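Local structure of hypothetical protein (Ruminococcus gnavus, 4GL6) at residues 136-149 against 174-188. The protein is of unknown function and belongs to the DUF5037 family. Residues are numbered along the deposited sequence; the frame is centred on the assembly and turned at random.
Sequences YKTLGSAWVYIDAS and QALLYVYYLDHKSFE
W143 and Y178 meet as an offset stack: the six-membered ring of W143 and the Y178 ring have centroids 3.6 Å apart and planes only 6° from parallel, with W143 CZ3 over the centre of the Y178 face. Each has CG anti to its own carbonyl carbon (chi1 -56° and -59°), and these matching torsions lay the two rings side by side on one face of the sheet. Were Y178 replaced by an alanine, the W143 indole would be likely to lose the cover of one face and turn more freely. Two residue pairs further along, on the same face, the Y145 and Y180 rings are near parallel too, yet slid apart to 4.8 Å between centroids, and Y180 stacks in turn on Y215 of strand 215-220. On the other face, I146 CD1 lies 3.5 Å from V179 CG1 and also touches Y181, while V144 packs on helix 75-95. Alternating backbone bonds, from L176 N to G140 O through A148 N to L182 O, join these central strands of a mixed sheet, the two arms of a right-handed beta-alpha-beta crossover through helix 156-171. At the C-terminal end of strand 140-147, D147 OD2 accepts on its syn side from H184 ND1 (2.7 Å), in the imidazole plane, and D147 CB sits over the F187 face, 4.0 Å from its centroid. A His-carboxylate bond and a CH-pi contact thus tie this strand end to helix 184-194, and the bond probably restrains the imidazole's rotation.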
loop_
_atom_site.group_PDB
_atom_site.type_symbol
_atom_site.label_atom_id
_atom_site.label_comp_id
_atom_site.label_asym_id
_atom_site.label_seq_id
_atom_site.Cartn_x
_atom_site.Cartn_y
_atom_site.Cartn_z
ATOM N N TYR A 136 13.123 -10.071 12.586
ATOM C CA TYR A 136 12.620 -9.850 11.237
ATOM C C TYR A 136 11.506 -8.804 11.274
ATOM O O TYR A 136 10.969 -8.472 12.331
ATOM C CB TYR A 136 12.170 -11.155 10.556
ATOM C CG TYR A 136 11.138 -11.947 11.345
ATOM C CD1 TYR A 136 9.770 -11.671 11.231
ATOM C CD2 TYR A 136 11.513 -12.953 12.226
ATOM C CE1 TYR A 136 8.818 -12.388 11.969
ATOM C CE2 TYR A 136 10.563 -13.663 12.963
ATOM C CZ TYR A 136 9.221 -13.379 12.836
ATOM O OH TYR A 136 8.276 -14.079 13.544
ATOM N N LYS A 137 11.236 -8.252 10.105
ATOM C CA LYS A 137 10.218 -7.266 9.905
ATOM C C LYS A 137 9.287 -7.779 8.805
ATOM O O LYS A 137 9.744 -8.322 7.793
ATOM C CB LYS A 137 10.844 -5.942 9.488
ATOM C CG LYS A 137 9.822 -4.884 9.050
ATOM C CD LYS A 137 10.439 -3.591 8.524
ATOM C CE LYS A 137 9.412 -2.739 7.774
ATOM N NZ LYS A 137 8.228 -2.358 8.604
ATOM N N THR A 138 7.989 -7.595 9.023
ATOM C CA THR A 138 6.989 -7.895 8.032
ATOM C C THR A 138 7.238 -6.925 6.866
ATOM O O THR A 138 7.193 -5.712 7.049
ATOM C CB THR A 138 5.556 -7.672 8.566
ATOM O OG1 THR A 138 5.297 -8.589 9.624
ATOM C CG2 THR A 138 4.554 -7.905 7.474
ATOM N N LEU A 139 7.490 -7.484 5.687
ATOM C CA LEU A 139 7.783 -6.714 4.471
ATOM C C LEU A 139 6.663 -5.728 4.212
ATOM O O LEU A 139 6.901 -4.542 3.954
ATOM C CB LEU A 139 7.936 -7.640 3.262
ATOM C CG LEU A 139 9.139 -8.582 3.288
ATOM C CD1 LEU A 139 9.048 -9.482 2.066
ATOM C CD2 LEU A 139 10.480 -7.868 3.329
ATOM N N GLY A 140 5.448 -6.238 4.311
ATOM C CA GLY A 140 4.258 -5.410 4.203
ATOM C C GLY A 140 3.007 -6.237 4.029
ATOM O O GLY A 140 3.023 -7.469 4.180
ATOM N N SER A 141 1.930 -5.532 3.707
ATOM C CA SER A 141 0.638 -6.129 3.460
ATOM C C SER A 141 0.136 -5.651 2.115
ATOM O O SER A 141 0.492 -4.567 1.671
ATOM C CB SER A 141 -0.321 -5.728 4.558
ATOM O OG SER A 141 0.218 -6.148 5.794
ATOM N N ALA A 142 -0.634 -6.494 1.439
ATOM C CA ALA A 142 -1.271 -6.128 0.170
ATOM C C ALA A 142 -2.767 -6.210 0.379
ATOM O O ALA A 142 -3.247 -7.239 0.866
ATOM C CB ALA A 142 -0.848 -7.057 -0.927
ATOM N N TRP A 143 -3.475 -5.121 0.059
ATOM C CA TRP A 143 -4.937 -5.042 0.138
ATOM C C TRP A 143 -5.411 -5.027 -1.284
ATOM O O TRP A 143 -5.344 -3.997 -1.948
ATOM C CB TRP A 143 -5.383 -3.801 0.918
ATOM C CG TRP A 143 -4.767 -3.770 2.288
ATOM C CD1 TRP A 143 -3.552 -3.205 2.664
ATOM C CD2 TRP A 143 -5.289 -4.377 3.489
ATOM N NE1 TRP A 143 -3.312 -3.409 3.987
ATOM C CE2 TRP A 143 -4.321 -4.098 4.546
ATOM C CE3 TRP A 143 -6.427 -5.083 3.794
ATOM C CZ2 TRP A 143 -4.511 -4.531 5.857
ATOM C CZ3 TRP A 143 -6.619 -5.511 5.108
ATOM C CH2 TRP A 143 -5.675 -5.250 6.114
ATOM N N VAL A 144 -5.868 -6.188 -1.755
ATOM C CA VAL A 144 -6.361 -6.369 -3.107
ATOM C C VAL A 144 -7.890 -6.348 -3.100
ATOM O O VAL A 144 -8.526 -7.085 -2.344
ATOM C CB VAL A 144 -5.883 -7.690 -3.693
ATOM C CG1 VAL A 144 -6.407 -7.845 -5.112
ATOM C CG2 VAL A 144 -4.353 -7.740 -3.679
ATOM N N TYR A 145 -8.464 -5.514 -3.965
ATOM C CA TYR A 145 -9.913 -5.352 -4.134
ATOM C C TYR A 145 -10.270 -5.755 -5.572
ATOM O O TYR A 145 -9.830 -5.088 -6.500
ATOM C CB TYR A 145 -10.290 -3.888 -3.833
ATOM C CG TYR A 145 -9.964 -3.501 -2.402
ATOM C CD1 TYR A 145 -10.826 -3.842 -1.360
ATOM C CD2 TYR A 145 -8.770 -2.856 -2.084
ATOM C CE1 TYR A 145 -10.524 -3.531 -0.044
ATOM C CE2 TYR A 145 -8.455 -2.537 -0.768
ATOM C CZ TYR A 145 -9.340 -2.878 0.250
ATOM O OH TYR A 145 -9.056 -2.570 1.556
ATOM N N ILE A 146 -11.012 -6.861 -5.745
ATOM C CA ILE A 146 -11.378 -7.405 -7.058
ATOM C C ILE A 146 -12.858 -7.205 -7.369
ATOM O O ILE A 146 -13.699 -7.370 -6.486
ATOM C CB ILE A 146 -11.100 -8.928 -7.130
ATOM C CG1 ILE A 146 -9.611 -9.224 -6.930
ATOM C CG2 ILE A 146 -11.540 -9.490 -8.480
ATOM C CD1 ILE A 146 -9.280 -10.701 -6.884
ATOM N N ASP A 147 -13.155 -6.866 -8.629
ATOM C CA ASP A 147 -14.527 -6.759 -9.143
ATOM C C ASP A 147 -14.852 -8.201 -9.477
ATOM O O ASP A 147 -14.357 -8.746 -10.471
ATOM C CB ASP A 147 -14.582 -5.851 -10.380
ATOM C CG ASP A 147 -15.978 -5.677 -10.948
ATOM O OD1 ASP A 147 -16.873 -6.500 -10.652
ATOM O OD2 ASP A 147 -16.167 -4.699 -11.714
ATOM N N ALA A 148 -15.653 -8.827 -8.616
ATOM C CA ALA A 148 -16.010 -10.251 -8.745
ATOM C C ALA A 148 -16.794 -10.570 -10.007
ATOM O O ALA A 148 -16.776 -11.697 -10.443
ATOM C CB ALA A 148 -16.752 -10.736 -7.504
ATOM N N SER A 149 -17.466 -9.584 -10.595
ATOM C CA SER A 149 -18.177 -9.785 -11.868
ATOM C C SER A 149 -17.228 -10.042 -13.055
ATOM O O SER A 149 -17.623 -10.677 -14.029
ATOM C CB SER A 149 -19.062 -8.574 -12.186
ATOM O OG SER A 149 -18.285 -7.416 -12.434
ATOM N N GLN A 174 8.429 -12.301 5.242
ATOM C CA GLN A 174 7.120 -12.334 5.899
ATOM C C GLN A 174 6.231 -11.242 5.280
ATOM O O GLN A 174 6.625 -10.076 5.240
ATOM C CB GLN A 174 7.242 -12.182 7.428
ATOM C CG GLN A 174 5.901 -12.274 8.141
ATOM C CD GLN A 174 5.932 -12.539 9.633
ATOM O OE1 GLN A 174 6.306 -13.636 10.093
ATOM N NE2 GLN A 174 5.437 -11.570 10.400
ATOM N N ALA A 175 5.063 -11.639 4.770
ATOM C CA ALA A 175 4.098 -10.693 4.175
ATOM C C ALA A 175 2.663 -11.207 4.276
ATOM O O ALA A 175 2.451 -12.422 4.320
ATOM C CB ALA A 175 4.454 -10.410 2.718
ATOM N N LEU A 176 1.698 -10.277 4.309
ATOM C CA LEU A 176 0.265 -10.593 4.410
ATOM C C LEU A 176 -0.448 -10.308 3.086
ATOM O O LEU A 176 -0.049 -9.409 2.332
ATOM C CB LEU A 176 -0.416 -9.784 5.521
ATOM C CG LEU A 176 0.016 -10.167 6.941
ATOM C CD1 LEU A 176 1.408 -9.636 7.254
ATOM C CD2 LEU A 176 -0.973 -9.693 7.984
ATOM N N LEU A 177 -1.507 -11.077 2.825
ATOM C CA LEU A 177 -2.366 -10.916 1.639
ATOM C C LEU A 177 -3.820 -10.830 2.077
ATOM O O LEU A 177 -4.283 -11.675 2.858
ATOM C CB LEU A 177 -2.231 -12.108 0.701
ATOM C CG LEU A 177 -3.054 -12.096 -0.604
ATOM C CD1 LEU A 177 -2.817 -10.851 -1.450
ATOM C CD2 LEU A 177 -2.751 -13.339 -1.425
ATOM N N TYR A 178 -4.524 -9.818 1.564
ATOM C CA TYR A 178 -5.968 -9.634 1.774
ATOM C C TYR A 178 -6.598 -9.498 0.371
ATOM O O TYR A 178 -6.126 -8.688 -0.437
ATOM C CB TYR A 178 -6.243 -8.396 2.625
ATOM C CG TYR A 178 -5.595 -8.403 4.000
ATOM C CD1 TYR A 178 -4.306 -7.861 4.210
ATOM C CD2 TYR A 178 -6.266 -8.901 5.099
ATOM C CE1 TYR A 178 -3.710 -7.858 5.478
ATOM C CE2 TYR A 178 -5.687 -8.897 6.367
ATOM C CZ TYR A 178 -4.414 -8.374 6.557
ATOM O OH TYR A 178 -3.844 -8.376 7.807
ATOM N N VAL A 179 -7.576 -10.339 0.048
ATOM C CA VAL A 179 -8.240 -10.292 -1.258
ATOM C C VAL A 179 -9.714 -10.203 -1.011
ATOM O O VAL A 179 -10.306 -11.144 -0.483
ATOM C CB VAL A 179 -7.926 -11.521 -2.144
ATOM C CG1 VAL A 179 -8.604 -11.368 -3.508
ATOM C CG2 VAL A 179 -6.417 -11.664 -2.326
ATOM N N TYR A 180 -10.288 -9.058 -1.373
ATOM C CA TYR A 180 -11.727 -8.783 -1.255
ATOM C C TYR A 180 -12.370 -9.034 -2.609
ATOM O O TYR A 180 -11.894 -8.488 -3.611
ATOM C CB TYR A 180 -11.957 -7.322 -0.849
ATOM C CG TYR A 180 -11.600 -6.988 0.579
ATOM C CD1 TYR A 180 -10.302 -6.666 0.937
ATOM C CD2 TYR A 180 -12.589 -6.938 1.578
ATOM C CE1 TYR A 180 -9.978 -6.342 2.256
ATOM C CE2 TYR A 180 -12.274 -6.616 2.897
ATOM C CZ TYR A 180 -10.958 -6.322 3.227
ATOM O OH TYR A 180 -10.632 -5.979 4.505
ATOM N N TYR A 181 -13.406 -9.880 -2.646
ATOM C CA TYR A 181 -14.177 -10.176 -3.872
ATOM C C TYR A 181 -15.491 -9.378 -3.802
ATOM O O TYR A 181 -16.526 -9.867 -3.341
ATOM C CB TYR A 181 -14.418 -11.666 -4.008
ATOM C CG TYR A 181 -13.133 -12.453 -4.189
ATOM C CD1 TYR A 181 -12.431 -12.959 -3.090
ATOM C CD2 TYR A 181 -12.612 -12.692 -5.455
ATOM C CE1 TYR A 181 -11.252 -13.690 -3.255
ATOM C CE2 TYR A 181 -11.429 -13.418 -5.634
ATOM C CZ TYR A 181 -10.757 -13.928 -4.528
ATOM O OH TYR A 181 -9.579 -14.643 -4.711
ATOM N N LEU A 182 -15.413 -8.127 -4.249
ATOM C CA LEU A 182 -16.526 -7.184 -4.201
ATOM C C LEU A 182 -17.467 -7.315 -5.394
ATOM O O LEU A 182 -17.047 -7.669 -6.496
ATOM C CB LEU A 182 -15.989 -5.747 -4.202
ATOM C CG LEU A 182 -14.986 -5.328 -3.134
ATOM C CD1 LEU A 182 -14.611 -3.880 -3.379
ATOM C CD2 LEU A 182 -15.589 -5.477 -1.747
ATOM N N ASP A 183 -18.739 -7.005 -5.167
ATOM C CA ASP A 183 -19.718 -6.964 -6.252
ATOM C C ASP A 183 -19.374 -5.713 -7.088
ATOM O O ASP A 183 -18.736 -4.766 -6.574
ATOM C CB ASP A 183 -21.168 -6.979 -5.727
ATOM C CG ASP A 183 -21.555 -5.695 -4.990
ATOM O OD1 ASP A 183 -21.979 -4.695 -5.646
ATOM O OD2 ASP A 183 -21.447 -5.705 -3.745
ATOM N N HIS A 184 -19.805 -5.720 -8.351
ATOM C CA HIS A 184 -19.499 -4.643 -9.315
ATOM C C HIS A 184 -19.733 -3.235 -8.808
ATOM O O HIS A 184 -18.799 -2.428 -8.771
ATOM C CB HIS A 184 -20.212 -4.890 -10.654
ATOM C CG HIS A 184 -19.870 -3.877 -11.727
ATOM N ND1 HIS A 184 -18.633 -3.759 -12.253
ATOM C CD2 HIS A 184 -20.667 -2.919 -12.368
ATOM C CE1 HIS A 184 -18.641 -2.770 -13.182
ATOM N NE2 HIS A 184 -19.889 -2.266 -13.250
ATOM N N LYS A 185 -20.957 -2.937 -8.379
ATOM C CA LYS A 185 -21.270 -1.580 -7.901
ATOM C C LYS A 185 -20.424 -1.205 -6.660
ATOM O O LYS A 185 -19.908 -0.087 -6.574
ATOM C CB LYS A 185 -22.787 -1.393 -7.723
ATOM C CG LYS A 185 -23.539 -1.542 -9.057
ATOM C CD LYS A 185 -25.005 -1.115 -9.033
ATOM C CE LYS A 185 -25.652 -1.273 -10.396
ATOM N NZ LYS A 185 -27.013 -0.689 -10.456
ATOM N N SER A 186 -20.247 -2.144 -5.737
ATOM C CA SER A 186 -19.374 -1.907 -4.572
ATOM C C SER A 186 -17.964 -1.592 -4.975
ATOM O O SER A 186 -17.351 -0.683 -4.415
ATOM C CB SER A 186 -19.325 -3.100 -3.614
ATOM O OG SER A 186 -20.391 -2.996 -2.714
ATOM N N PHE A 187 -17.446 -2.380 -5.916
ATOM C CA PHE A 187 -16.088 -2.186 -6.385
ATOM C C PHE A 187 -15.886 -0.781 -6.948
ATOM O O PHE A 187 -14.963 -0.077 -6.558
ATOM C CB PHE A 187 -15.680 -3.226 -7.436
ATOM C CG PHE A 187 -14.338 -2.934 -8.042
ATOM C CD1 PHE A 187 -13.169 -3.286 -7.369
ATOM C CD2 PHE A 187 -14.236 -2.224 -9.238
ATOM C CE1 PHE A 187 -11.927 -2.961 -7.899
ATOM C CE2 PHE A 187 -12.994 -1.903 -9.780
ATOM C CZ PHE A 187 -11.836 -2.275 -9.113
ATOM N N GLU A 188 -16.766 -0.392 -7.858
ATOM C CA GLU A 188 -16.677 0.915 -8.531
ATOM C C GLU A 188 -16.679 2.110 -7.580
ATOM O O GLU A 188 -15.996 3.095 -7.842
ATOM C CB GLU A 188 -17.762 1.028 -9.602
ATOM C CG GLU A 188 -17.516 0.092 -10.811
ATOM C CD GLU A 188 -16.343 0.462 -11.734
ATOM O OE1 GLU A 188 -16.049 1.661 -11.936
ATOM O OE2 GLU A 188 -15.704 -0.475 -12.272
HETATM O O HOH W 1 10.278 -10.631 6.312
#